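Local structure of S12 family peptidase (Streptomyces sp. 82F2, 3WWX) at residues A[99-104]-A[283-287]; A[104-110]-A[156-162]; A[136-140]-A[164-168]. The protein probably hydrolyses amide bonds in a D-stereospecific manner, as a serine-peptidase-type enzyme of the beta-lactamase clan. All coordinates share one frame; numbering follows the deposited sequence.

Interaction 1 (A[99-104]-A[283-287]); sequences RQLLNH and YGLGL
L102 and L285 bring the two backbones closest, their CA atoms 4.8 Å apart, where the C-terminal end of helix 98-102 meets the turn between strands 282-283 and 288-291. L102 O accepts from G286 N at 3.0 Å, the N-H meeting it at 144° and tilted from the carbonyl plane. G286 has positive phi, a conformation glycine adopts easily, while H104, also at positive phi, is the C' residue of the Schellman motif that ends the helix.

L285 fills the groove beside the helix. With CG anti to its carbonyl carbon (chi1 -55°), it sends CD2 into the notch between R99 CG and L102 CB, at 3.8 Å from the latter. R99 lays CG against CD2 and NH1 obliquely near CD1, while its NE and NH1 form salt bridges with D75 and E267. N103 lies over the turn, its CA-H directed at G284 O across 3.2 Å. Its amide is engaged elsewhere, through OD1 to T105.

At the other end, H104 turns its edge to the face of Y283, the planes 66° apart in an offset edge-to-face pair. H104 CD2 comes down over the ring, 3.3 Å from Y283 CE1. H104 NE2 adds a weak bond to Y283 OH at 3.2 Å, and that hydroxyl also bonds H301. L102 O meets the same ring at its edge.

Here an apolar leucine notch sits beside a polar aromatic end: one backbone bond ties the turn to the helix end, and Y283 OH bridges, weakly on the H104 side, to H301 in a buried setting.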
ATOM      1  N   ARG A  99      -3.298 -14.634  -8.854  1.00 12.64           N
ATOM      2  CA  ARG A  99      -3.886 -13.403  -9.399  1.00 11.49           C
ATOM      3  C   ARG A  99      -5.015 -12.886  -8.523  1.00 10.67           C
ATOM      4  O   ARG A  99      -5.138 -11.688  -8.299  1.00 12.26           O
ATOM      5  CB  ARG A  99      -4.408 -13.632 -10.821  1.00 12.76           C
ATOM      6  CG  ARG A  99      -4.847 -12.352 -11.550  1.00 14.60           C
ATOM      7  CD  ARG A  99      -5.445 -12.642 -12.959  1.00 13.85           C
ATOM      8  NE  ARG A  99      -4.515 -13.446 -13.745  1.00 14.74           N
ATOM      9  CZ  ARG A  99      -3.386 -12.990 -14.279  1.00 15.42           C
ATOM     10  NH1 ARG A  99      -3.053 -11.701 -14.173  1.00 13.62           N
ATOM     11  NH2 ARG A  99      -2.579 -13.815 -14.945  1.00 16.86           N
ATOM     12  N   GLN A 100      -5.849 -13.794  -8.018  1.00 12.85           N
ATOM     13  CA  GLN A 100      -6.965 -13.407  -7.175  1.00 12.10           C
ATOM     14  C   GLN A 100      -6.522 -12.852  -5.814  1.00 11.30           C
ATOM     15  O   GLN A 100      -7.228 -12.032  -5.233  1.00 12.00           O
ATOM     16  CB  GLN A 100      -7.926 -14.595  -7.003  1.00 13.96           C
ATOM     17  CG  GLN A 100      -8.649 -14.952  -8.281  1.00 13.27           C
ATOM     18  CD  GLN A 100      -9.443 -16.235  -8.164  1.00 16.97           C
ATOM     19  OE1 GLN A 100      -9.043 -17.169  -7.473  1.00 19.48           O
ATOM     20  NE2 GLN A 100     -10.580 -16.279  -8.847  1.00 18.60           N
ATOM     21  N   LEU A 101      -5.354 -13.271  -5.335  1.00 10.65           N
ATOM     22  CA  LEU A 101      -4.749 -12.598  -4.177  1.00 10.49           C
ATOM     23  C   LEU A 101      -4.471 -11.154  -4.530  1.00 12.29           C
ATOM     24  O   LEU A 101      -4.817 -10.236  -3.783  1.00 10.52           O
ATOM     25  CB  LEU A 101      -3.431 -13.253  -3.773  1.00 12.05           C
ATOM     26  CG  LEU A 101      -3.415 -14.759  -3.456  1.00 10.90           C
ATOM     27  CD1 LEU A 101      -2.020 -15.189  -3.084  1.00 12.05           C
ATOM     28  CD2 LEU A 101      -4.410 -15.089  -2.332  1.00 11.96           C
ATOM     29  N   LEU A 102      -3.862 -10.934  -5.690  1.00 10.86           N
ATOM     30  CA  LEU A 102      -3.333  -9.613  -6.014  1.00 10.60           C
ATOM     31  C   LEU A 102      -4.385  -8.566  -6.342  1.00 10.37           C
ATOM     32  O   LEU A 102      -4.125  -7.372  -6.185  1.00 10.39           O
ATOM     33  CB  LEU A 102      -2.323  -9.718  -7.156  1.00 11.06           C
ATOM     34  CG  LEU A 102      -1.098 -10.560  -6.861  1.00 10.49           C
ATOM     35  CD1 LEU A 102      -0.299 -10.714  -8.150  1.00 14.98           C
ATOM     36  CD2 LEU A 102      -0.239  -9.979  -5.748  1.00 13.77           C
ATOM     37  N   ASN A 103      -5.571  -8.990  -6.778  1.00 10.69           N
ATOM     38  CA  ASN A 103      -6.670  -8.066  -7.050  1.00 11.91           C
ATOM     39  C   ASN A 103      -7.831  -8.140  -6.045  1.00 10.77           C
ATOM     40  O   ASN A 103      -8.872  -7.525  -6.242  1.00 11.46           O
ATOM     41  CB  ASN A 103      -7.163  -8.201  -8.499  1.00 11.05           C
ATOM     42  CG  ASN A 103      -7.747  -9.560  -8.813  1.00 13.81           C
ATOM     43  OD1 ASN A 103      -8.157 -10.305  -7.927  1.00 12.16           O
ATOM     44  ND2 ASN A 103      -7.826  -9.874 -10.092  1.00 13.83           N
ATOM     45  N   HIS A 104      -7.609  -8.876  -4.954  1.00 10.91           N
ATOM     46  CA  HIS A 104      -8.569  -8.987  -3.850  1.00  9.99           C
ATOM     47  C   HIS A 104      -9.909  -9.594  -4.268  1.00 10.46           C
ATOM     48  O   HIS A 104     -10.946  -9.269  -3.694  1.00 11.72           O
ATOM     49  CB  HIS A 104      -8.800  -7.638  -3.158  1.00 10.73           C
ATOM     50  CG  HIS A 104      -7.559  -7.027  -2.591  1.00 11.76           C
ATOM     51  ND1 HIS A 104      -6.897  -7.537  -1.493  1.00 10.60           N
ATOM     52  CD2 HIS A 104      -6.859  -5.942  -2.981  1.00 10.44           C
ATOM     53  CE1 HIS A 104      -5.847  -6.786  -1.234  1.00  9.68           C
ATOM     54  NE2 HIS A 104      -5.798  -5.808  -2.125  1.00  9.14           N
ATOM     55  N   TYR A 283      -9.624  -1.829  -9.282  1.00 12.94           N
ATOM     56  CA  TYR A 283      -8.447  -2.379  -8.604  1.00 11.36           C
ATOM     57  C   TYR A 283      -7.844  -3.466  -9.471  1.00 12.82           C
ATOM     58  O   TYR A 283      -8.541  -4.432  -9.839  1.00 12.33           O
ATOM     59  CB  TYR A 283      -8.819  -2.915  -7.219  1.00 12.14           C
ATOM     60  CG  TYR A 283      -7.614  -3.081  -6.308  1.00 10.37           C
ATOM     61  CD1 TYR A 283      -6.778  -4.165  -6.432  1.00 10.49           C
ATOM     62  CD2 TYR A 283      -7.317  -2.129  -5.334  1.00 11.06           C
ATOM     63  CE1 TYR A 283      -5.652  -4.305  -5.629  1.00  9.58           C
ATOM     64  CE2 TYR A 283      -6.197  -2.262  -4.514  1.00 10.85           C
ATOM     65  CZ  TYR A 283      -5.379  -3.355  -4.661  1.00 11.28           C
ATOM     66  OH  TYR A 283      -4.293  -3.482  -3.824  1.00 10.87           O
ATOM     67  N   GLY A 284      -6.569  -3.309  -9.813  1.00 11.39           N
ATOM     68  CA  GLY A 284      -5.845  -4.265 -10.625  1.00 10.51           C
ATOM     69  C   GLY A 284      -4.958  -5.134  -9.757  1.00 13.16           C
ATOM     70  O   GLY A 284      -5.423  -5.629  -8.733  1.00 12.36           O
ATOM     71  N   LEU A 285      -3.697  -5.317 -10.138  1.00 10.83           N
ATOM     72  CA  LEU A 285      -2.811  -6.171  -9.352  1.00 10.27           C
ATOM     73  C   LEU A 285      -1.988  -5.293  -8.426  1.00 10.66           C
ATOM     74  O   LEU A 285      -0.949  -4.774  -8.802  1.00 10.51           O
ATOM     75  CB  LEU A 285      -1.928  -7.051 -10.242  1.00 10.18           C
ATOM     76  CG  LEU A 285      -2.723  -7.908 -11.246  1.00 11.44           C
ATOM     77  CD1 LEU A 285      -1.770  -8.735 -12.105  1.00 12.39           C
ATOM     78  CD2 LEU A 285      -3.777  -8.802 -10.593  1.00 12.34           C
ATOM     79  N   GLY A 286      -2.477  -5.103  -7.206  1.00  9.78           N
ATOM     80  CA  GLY A 286      -1.793  -4.225  -6.248  1.00 10.46           C
ATOM     81  C   GLY A 286      -1.700  -2.772  -6.721  1.00 10.12           C
ATOM     82  O   GLY A 286      -0.725  -2.063  -6.407  1.00 10.50           O
ATOM     83  N   LEU A 287      -2.690  -2.340  -7.498  1.00 10.27           N
ATOM     84  CA  LEU A 287      -2.679  -1.022  -8.136  1.00 10.41           C
ATOM     85  C   LEU A 287      -4.102  -0.609  -8.401  1.00 11.17           C
ATOM     86  O   LEU A 287      -4.896  -1.446  -8.808  1.00 13.66           O
ATOM     87  CB  LEU A 287      -1.896  -1.107  -9.446  1.00 11.70           C
ATOM     88  CG  LEU A 287      -1.656   0.212 -10.175  1.00 11.07           C
ATOM     89  CD1 LEU A 287      -0.655   1.113  -9.434  1.00 11.68           C
ATOM     90  CD2 LEU A 287      -1.165  -0.070 -11.575  1.00 12.26           C
TER

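Interaction 2 (A[104-110]-A[156-162]); sequences HTSGIYS and WNYSNTN
H104 and Y158 lie side by side in an offset stack, ring centroids 4.4 Å apart and planes at 27°, with Y158 CA also over the imidazole face. W156 presents a ring face to H104 CB, and N157 N bonds H104 O almost straight, at 3.1 Å. ND1 is held by a directed bond: N162 ND2 donates to H104 ND1 at 3.1 Å, in its own amide plane but tilted from the imidazole. The other end of that amide, OD1, receives S106 OG at 2.6 Å, so its rotation is fixed. Behind it, water 1 accepts from N162 ND2 and G107 N and lies by N157 O. S106 OG in turn accepts from I108 N, forming an ST turn.

Y158-S159-N160 matches the Tyr-Xaa-Asn motif of the beta-lactamase clan; Y158 OH and N160 OD1 both bond K56, while N160 ND2 bonds T112 OG1. S159, at the N-cap of helix 160-174, gives its hydroxyl to I108 O at 2.8 Å, above the carbonyl plane. T161 OG1 reaches a lone pair of Y109 O at 2.6 Å, and N160 N donates to S110 OG at 3.0 Å. Small hydroxyl residues suit this seam, where each bonds backbone directly.

The looser side is at partly exposed N157, on the rim, where water 2 accepts from its ND2 beside I108 O. Water 3 lies 2.7 Å from S110 OG.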
ATOM      1  N   HIS A 104      -7.609  -8.876  -4.954  1.00 10.91           N
ATOM      2  CA  HIS A 104      -8.569  -8.987  -3.850  1.00  9.99           C
ATOM      3  C   HIS A 104      -9.909  -9.594  -4.268  1.00 10.46           C
ATOM      4  O   HIS A 104     -10.946  -9.269  -3.694  1.00 11.72           O
ATOM      5  CB  HIS A 104      -8.800  -7.638  -3.158  1.00 10.73           C
ATOM      6  CG  HIS A 104      -7.559  -7.027  -2.591  1.00 11.76           C
ATOM      7  ND1 HIS A 104      -6.897  -7.537  -1.493  1.00 10.60           N
ATOM      8  CD2 HIS A 104      -6.859  -5.942  -2.981  1.00 10.44           C
ATOM      9  CE1 HIS A 104      -5.847  -6.786  -1.234  1.00  9.68           C
ATOM     10  NE2 HIS A 104      -5.798  -5.808  -2.125  1.00  9.14           N
ATOM     11  N   THR A 105      -9.873 -10.523  -5.219  1.00 11.21           N
ATOM     12  CA  THR A 105     -11.086 -11.287  -5.544  1.00 12.02           C
ATOM     13  C   THR A 105     -11.020 -12.708  -4.995  1.00 11.92           C
ATOM     14  O   THR A 105     -11.883 -13.536  -5.311  1.00 13.47           O
ATOM     15  CB  THR A 105     -11.358 -11.302  -7.056  1.00 12.99           C
ATOM     16  OG1 THR A 105     -10.284 -11.947  -7.758  1.00 12.57           O
ATOM     17  CG2 THR A 105     -11.554  -9.874  -7.570  1.00 13.60           C
ATOM     18  N   SER A 106     -10.015 -13.000  -4.162  1.00 10.88           N
ATOM     19  CA  SER A 106      -9.894 -14.315  -3.529  1.00 10.27           C
ATOM     20  C   SER A 106     -11.008 -14.627  -2.537  1.00 12.38           C
ATOM     21  O   SER A 106     -11.389 -15.796  -2.399  1.00 13.94           O
ATOM     22  CB  SER A 106      -8.563 -14.414  -2.793  1.00 13.56           C
ATOM     23  OG  SER A 106      -8.615 -13.518  -1.694  1.00 10.93           O
ATOM     24  N   GLY A 107     -11.509 -13.616  -1.838  1.00 11.33           N
ATOM     25  CA  GLY A 107     -12.472 -13.813  -0.762  1.00 12.50           C
ATOM     26  C   GLY A 107     -11.837 -14.150   0.579  1.00 11.91           C
ATOM     27  O   GLY A 107     -12.549 -14.412   1.549  1.00 12.58           O
ATOM     28  N   ILE A 108     -10.511 -14.154   0.653  1.00 10.51           N
ATOM     29  CA  ILE A 108      -9.837 -14.588   1.879  1.00 10.44           C
ATOM     30  C   ILE A 108     -10.007 -13.551   3.004  1.00  9.65           C
ATOM     31  O   ILE A 108      -9.778 -12.363   2.841  1.00 10.96           O
ATOM     32  CB  ILE A 108      -8.335 -14.849   1.617  1.00 10.99           C
ATOM     33  CG1 ILE A 108      -8.133 -15.968   0.582  1.00 10.54           C
ATOM     34  CG2 ILE A 108      -7.608 -15.129   2.918  1.00 11.73           C
ATOM     35  CD1 ILE A 108      -6.708 -16.178   0.179  1.00 12.11           C
ATOM     36  N   TYR A 109     -10.431 -14.021   4.165  1.00 10.11           N
ATOM     37  CA  TYR A 109     -10.611 -13.208   5.351  1.00  9.66           C
ATOM     38  C   TYR A 109      -9.358 -12.390   5.624  1.00  9.02           C
ATOM     39  O   TYR A 109      -8.256 -12.933   5.638  1.00  9.83           O
ATOM     40  CB  TYR A 109     -10.905 -14.133   6.538  1.00 10.78           C
ATOM     41  CG  TYR A 109     -11.261 -13.438   7.815  1.00  8.84           C
ATOM     42  CD1 TYR A 109     -10.296 -12.836   8.607  1.00 10.73           C
ATOM     43  CD2 TYR A 109     -12.588 -13.403   8.260  1.00 13.44           C
ATOM     44  CE1 TYR A 109     -10.639 -12.183   9.782  1.00 10.78           C
ATOM     45  CE2 TYR A 109     -12.930 -12.759   9.442  1.00 16.33           C
ATOM     46  CZ  TYR A 109     -11.943 -12.139  10.184  1.00 14.03           C
ATOM     47  OH  TYR A 109     -12.254 -11.509  11.376  1.00 14.34           O
ATOM     48  N   SER A 110      -9.576 -11.110   5.865  1.00  9.82           N
ATOM     49  CA  SER A 110      -8.499 -10.165   6.170  1.00  9.48           C
ATOM     50  C   SER A 110      -8.117 -10.224   7.656  1.00  8.80           C
ATOM     51  O   SER A 110      -8.925  -9.900   8.530  1.00 10.08           O
ATOM     52  CB  SER A 110      -8.940  -8.758   5.802  1.00 10.53           C
ATOM     53  OG  SER A 110      -7.834  -7.886   5.901  1.00 10.66           O
ATOM     54  N   TRP A 156     -15.442  -8.744  -4.604  1.00 13.19           N
ATOM     55  CA  TRP A 156     -14.199  -8.029  -4.301  1.00 13.07           C
ATOM     56  C   TRP A 156     -14.260  -7.580  -2.853  1.00 14.39           C
ATOM     57  O   TRP A 156     -15.281  -7.037  -2.376  1.00 13.85           O
ATOM     58  CB  TRP A 156     -14.054  -6.801  -5.205  1.00 14.47           C
ATOM     59  CG  TRP A 156     -12.725  -6.074  -5.046  1.00 13.54           C
ATOM     60  CD1 TRP A 156     -11.573  -6.313  -5.751  1.00 12.26           C
ATOM     61  CD2 TRP A 156     -12.411  -5.025  -4.116  1.00 11.96           C
ATOM     62  NE1 TRP A 156     -10.581  -5.479  -5.324  1.00 12.08           N
ATOM     63  CE2 TRP A 156     -11.064  -4.676  -4.323  1.00 13.26           C
ATOM     64  CE3 TRP A 156     -13.139  -4.342  -3.143  1.00 13.46           C
ATOM     65  CZ2 TRP A 156     -10.433  -3.679  -3.588  1.00 13.20           C
ATOM     66  CZ3 TRP A 156     -12.514  -3.337  -2.422  1.00 13.05           C
ATOM     67  CH2 TRP A 156     -11.164  -3.025  -2.642  1.00 13.27           C
ATOM     68  N   ASN A 157     -13.162  -7.793  -2.141  1.00 11.08           N
ATOM     69  CA  ASN A 157     -13.024  -7.220  -0.813  1.00 12.39           C
ATOM     70  C   ASN A 157     -11.555  -7.095  -0.490  1.00 11.17           C
ATOM     71  O   ASN A 157     -10.803  -8.041  -0.644  1.00 10.76           O
ATOM     72  CB  ASN A 157     -13.714  -8.099   0.232  1.00 12.25           C
ATOM     73  CG  ASN A 157     -13.574  -7.540   1.620  1.00 16.71           C
ATOM     74  OD1 ASN A 157     -14.205  -6.549   1.951  1.00 20.24           O
ATOM     75  ND2 ASN A 157     -12.688  -8.132   2.417  1.00 18.92           N
ATOM     76  N   TYR A 158     -11.153  -5.909  -0.062  1.00 10.93           N
ATOM     77  CA  TYR A 158      -9.764  -5.650   0.262  1.00 11.94           C
ATOM     78  C   TYR A 158      -9.354  -6.473   1.462  1.00 11.83           C
ATOM     79  O   TYR A 158      -9.964  -6.354   2.532  1.00 12.75           O
ATOM     80  CB  TYR A 158      -9.606  -4.174   0.569  1.00 13.20           C
ATOM     81  CG  TYR A 158      -8.192  -3.691   0.614  1.00 10.44           C
ATOM     82  CD1 TYR A 158      -7.443  -3.813   1.764  1.00 11.23           C
ATOM     83  CD2 TYR A 158      -7.618  -3.086  -0.486  1.00 11.53           C
ATOM     84  CE1 TYR A 158      -6.134  -3.333   1.816  1.00 11.69           C
ATOM     85  CE2 TYR A 158      -6.322  -2.601  -0.441  1.00 11.74           C
ATOM     86  CZ  TYR A 158      -5.598  -2.720   0.708  1.00 11.23           C
ATOM     87  OH  TYR A 158      -4.320  -2.240   0.790  1.00 11.07           O
ATOM     88  N   SER A 159      -8.309  -7.282   1.301  1.00  9.79           N
ATOM     89  CA  SER A 159      -7.851  -8.157   2.377  1.00  8.38           C
ATOM     90  C   SER A 159      -6.337  -8.174   2.482  1.00  9.00           C
ATOM     91  O   SER A 159      -5.630  -8.461   1.510  1.00 10.03           O
ATOM     92  CB  SER A 159      -8.345  -9.589   2.149  1.00 11.14           C
ATOM     93  OG  SER A 159      -7.748 -10.449   3.100  1.00 11.40           O
ATOM     94  N   ASN A 160      -5.846  -7.840   3.665  1.00  8.53           N
ATOM     95  CA  ASN A 160      -4.408  -7.778   3.869  1.00  8.54           C
ATOM     96  C   ASN A 160      -3.792  -9.167   3.811  1.00  9.04           C
ATOM     97  O   ASN A 160      -2.620  -9.310   3.457  1.00  9.16           O
ATOM     98  CB  ASN A 160      -4.132  -7.060   5.185  1.00  8.78           C
ATOM     99  CG  ASN A 160      -4.451  -5.593   5.089  1.00 10.22           C
ATOM    100  OD1 ASN A 160      -3.955  -4.919   4.191  1.00 10.77           O
ATOM    101  ND2 ASN A 160      -5.350  -5.113   5.921  1.00 13.00           N
ATOM    102  N   THR A 161      -4.570 -10.202   4.135  1.00  8.48           N
ATOM    103  CA  THR A 161      -4.058 -11.570   4.073  1.00  8.61           C
ATOM    104  C   THR A 161      -3.620 -11.904   2.661  1.00  8.92           C
ATOM    105  O   THR A 161      -2.661 -12.655   2.459  1.00  8.98           O
ATOM    106  CB  THR A 161      -5.123 -12.582   4.501  1.00  8.88           C
ATOM    107  OG1 THR A 161      -5.776 -12.086   5.673  1.00 10.07           O
ATOM    108  CG2 THR A 161      -4.476 -13.930   4.819  1.00 10.56           C
ATOM    109  N   ASN A 162      -4.286 -11.329   1.676  1.00  9.45           N
ATOM    110  CA  ASN A 162      -3.934 -11.614   0.291  1.00  9.87           C
ATOM    111  C   ASN A 162      -2.494 -11.288  -0.003  1.00  9.98           C
ATOM    112  O   ASN A 162      -1.840 -12.049  -0.718  1.00 10.12           O
ATOM    113  CB  ASN A 162      -4.820 -10.839  -0.661  1.00  9.41           C
ATOM    114  CG  ASN A 162      -6.195 -11.448  -0.785  1.00 10.78           C
ATOM    115  OD1 ASN A 162      -6.339 -12.669  -0.702  1.00 11.34           O
ATOM    116  ND2 ASN A 162      -7.198 -10.622  -0.998  1.00 10.39           N
TER
HETATM  117  O   HOH W   1     -10.466 -10.910  -1.135  1.00 11.24           O
HETATM  118  O   HOH W   2     -11.730 -10.937   1.472  1.00 12.79           O
HETATM  119  O   HOH W   3      -9.186  -5.511   5.742  1.00 22.32           O

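Interaction 3 (A[136-140]-A[164-168]); sequences PKQLV and VLAGM
V140 and V164 face each other where helix 136-144 crosses helix 160-174, the short axes passing 9.8 Å apart with their directions at 141°, thus roughly antiparallel but well splayed. The contact packs two helices of the helical part of the beta-lactamase-type fold, and L165 continues it onto L101 and I108. V140 fits as a knob into a hole: its CG2 enters a hollow walled by V164, L165 and M168, and T161 one turn earlier supplies the fourth wall. CG2 stands 3.7 Å from L165 CD2 and 3.8 Å from M168 SD. The approach to V164 CG1 is slightly longer, 4.0 Å from V140 CG2.

V164 sets its two methyls against different neighbours. CG1, anti to the backbone N at chi1 176°, rests against V140 and against P136 CB, 3.8 Å from the latter, and also near the P136 carbonyl, while CG2 meets L139 CD1 at 4.0 Å. A beta-branched valine suits both places, being short, wide and rigid enough to fill a shallow hollow.

Toward the solvent, M168 covers the outer side of V140 and P136 with a longer, more pliable chain. Its CG packs 3.9 Å from P136 CB. A chi1 of -69° and an extended chi2 bring SD against both P136 CB and V140 CG2; the bend at chi3 turns only the terminal CE. P136 suits the first turn of its helix, and its puckered ring, exposed on the outer side, lends CB to V164 and M168.

The contact is apolar, resting on dispersion and on removing methyls from water; with no hydrogen bond between the segments, the match of shapes probably sets how the helices pair.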
ATOM      1  N   PRO A 136       4.704 -14.156   8.915  1.00 10.03           N
ATOM      2  CA  PRO A 136       3.648 -14.259   7.907  1.00  9.82           C
ATOM      3  C   PRO A 136       2.727 -15.441   8.176  1.00 10.86           C
ATOM      4  O   PRO A 136       1.512 -15.290   8.073  1.00 10.52           O
ATOM      5  CB  PRO A 136       4.414 -14.402   6.596  1.00 10.65           C
ATOM      6  CG  PRO A 136       5.716 -13.627   6.872  1.00 12.14           C
ATOM      7  CD  PRO A 136       6.035 -13.936   8.324  1.00 10.18           C
ATOM      8  N   LYS A 137       3.258 -16.598   8.550  1.00 10.71           N
ATOM      9  CA  LYS A 137       2.385 -17.737   8.803  1.00  9.76           C
ATOM     10  C   LYS A 137       1.467 -17.484  10.001  1.00 10.78           C
ATOM     11  O   LYS A 137       0.328 -17.965  10.017  1.00 11.44           O
ATOM     12  CB  LYS A 137       3.193 -19.041   8.962  1.00 13.02           C
ATOM     13  CG  LYS A 137       4.244 -19.001  10.038  1.00 20.31           C
ATOM     14  CD  LYS A 137       5.065 -20.310  10.067  1.00 24.65           C
ATOM     15  CE  LYS A 137       6.132 -20.269  11.162  1.00 29.32           C
ATOM     16  NZ  LYS A 137       6.797 -21.587  11.369  1.00 39.57           N
ATOM     17  N   GLN A 138       1.927 -16.722  10.991  1.00 10.48           N
ATOM     18  CA  GLN A 138       1.049 -16.374  12.112  1.00 10.06           C
ATOM     19  C   GLN A 138      -0.106 -15.485  11.664  1.00 10.23           C
ATOM     20  O   GLN A 138      -1.249 -15.660  12.104  1.00 11.59           O
ATOM     21  CB  GLN A 138       1.822 -15.705  13.251  1.00 10.29           C
ATOM     22  CG  GLN A 138       0.948 -15.295  14.443  1.00  9.19           C
ATOM     23  CD  GLN A 138       0.386 -16.474  15.189  1.00 13.11           C
ATOM     24  OE1 GLN A 138       1.080 -17.085  15.999  1.00 12.39           O
ATOM     25  NE2 GLN A 138      -0.866 -16.813  14.918  1.00 12.59           N
ATOM     26  N   LEU A 139       0.164 -14.510  10.806  1.00  9.67           N
ATOM     27  CA  LEU A 139      -0.901 -13.659  10.292  1.00  9.56           C
ATOM     28  C   LEU A 139      -1.922 -14.471   9.494  1.00  8.91           C
ATOM     29  O   LEU A 139      -3.121 -14.271   9.611  1.00  9.45           O
ATOM     30  CB  LEU A 139      -0.296 -12.546   9.438  1.00  9.00           C
ATOM     31  CG  LEU A 139       0.618 -11.576  10.206  1.00  9.74           C
ATOM     32  CD1 LEU A 139       1.223 -10.579   9.231  1.00 10.85           C
ATOM     33  CD2 LEU A 139      -0.115 -10.857  11.346  1.00 11.85           C
ATOM     34  N   VAL A 140      -1.453 -15.373   8.646  1.00  9.57           N
ATOM     35  CA  VAL A 140      -2.365 -16.206   7.872  1.00 11.18           C
ATOM     36  C   VAL A 140      -3.172 -17.095   8.832  1.00 10.73           C
ATOM     37  O   VAL A 140      -4.386 -17.268   8.653  1.00 10.53           O
ATOM     38  CB  VAL A 140      -1.598 -17.021   6.825  1.00 11.27           C
ATOM     39  CG1 VAL A 140      -2.507 -18.026   6.149  1.00 12.69           C
ATOM     40  CG2 VAL A 140      -0.941 -16.090   5.791  1.00 11.53           C
ATOM     41  N   VAL A 164       0.034 -10.771   2.379  1.00  9.48           N
ATOM     42  CA  VAL A 164       0.915 -11.628   3.165  1.00  8.67           C
ATOM     43  C   VAL A 164       1.147 -12.969   2.440  1.00  8.47           C
ATOM     44  O   VAL A 164       2.290 -13.429   2.332  1.00  9.40           O
ATOM     45  CB  VAL A 164       0.376 -11.814   4.590  1.00  8.88           C
ATOM     46  CG1 VAL A 164       1.243 -12.779   5.378  1.00 10.33           C
ATOM     47  CG2 VAL A 164       0.317 -10.462   5.286  1.00 10.75           C
ATOM     48  N   LEU A 165       0.086 -13.585   1.940  1.00  9.40           N
ATOM     49  CA  LEU A 165       0.212 -14.790   1.113  1.00  9.16           C
ATOM     50  C   LEU A 165       1.073 -14.516  -0.123  1.00 11.40           C
ATOM     51  O   LEU A 165       1.946 -15.315  -0.461  1.00 10.85           O
ATOM     52  CB  LEU A 165      -1.174 -15.282   0.710  1.00 10.70           C
ATOM     53  CG  LEU A 165      -1.959 -15.886   1.876  1.00 10.97           C
ATOM     54  CD1 LEU A 165      -3.404 -16.001   1.546  1.00 11.00           C
ATOM     55  CD2 LEU A 165      -1.363 -17.244   2.279  1.00 11.72           C
ATOM     56  N   ALA A 166       0.859 -13.384  -0.793  1.00 10.14           N
ATOM     57  CA  ALA A 166       1.644 -13.075  -1.985  1.00 10.29           C
ATOM     58  C   ALA A 166       3.140 -13.017  -1.646  1.00 11.03           C
ATOM     59  O   ALA A 166       3.986 -13.496  -2.416  1.00 11.39           O
ATOM     60  CB  ALA A 166       1.172 -11.781  -2.591  1.00  9.56           C
ATOM     61  N   GLY A 167       3.493 -12.432  -0.506  1.00  9.90           N
ATOM     62  CA  GLY A 167       4.863 -12.421  -0.047  1.00 10.36           C
ATOM     63  C   GLY A 167       5.398 -13.828   0.164  1.00 12.10           C
ATOM     64  O   GLY A 167       6.550 -14.121  -0.151  1.00 11.65           O
ATOM     65  N   MET A 168       4.575 -14.694   0.731  1.00 11.76           N
ATOM     66  CA  MET A 168       4.988 -16.077   0.950  1.00 13.18           C
ATOM     67  C   MET A 168       5.242 -16.782  -0.390  1.00 13.02           C
ATOM     68  O   MET A 168       6.171 -17.606  -0.490  1.00 13.97           O
ATOM     69  CB  MET A 168       3.934 -16.814   1.779  1.00 11.86           C
ATOM     70  CG  MET A 168       3.886 -16.316   3.197  1.00 12.07           C
ATOM     71  SD  MET A 168       2.431 -16.869   4.120  1.00 17.04           S
ATOM     72  CE  MET A 168       2.763 -18.596   4.234  1.00 22.54           C
TER

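Interactions 1 and 2 share H104, which faces both segments 283-287 and 156-162, and their centres are about 9 Å apart. Interaction 3 uses helix 160-174 just beyond the N-terminal turn used by interaction 2; centres lie about 12 Å apart, against about 16 Å for interactions 1 and 3. I108 of interaction 2 touches L101, in the helix of interaction 1, and L165 of interaction 3, its CD1 3.6 Å from L101 CD2 and from L165 CD1. Y158 and N160 of interaction 2 bond K56, probably the lysine of the family's Ser-Xaa-Xaa-Lys motif. The bound octane-1,8-diamine comes about 9 Å from the N160 side chain but about 13 Å from that of L139, so interaction 3 is more remote packing.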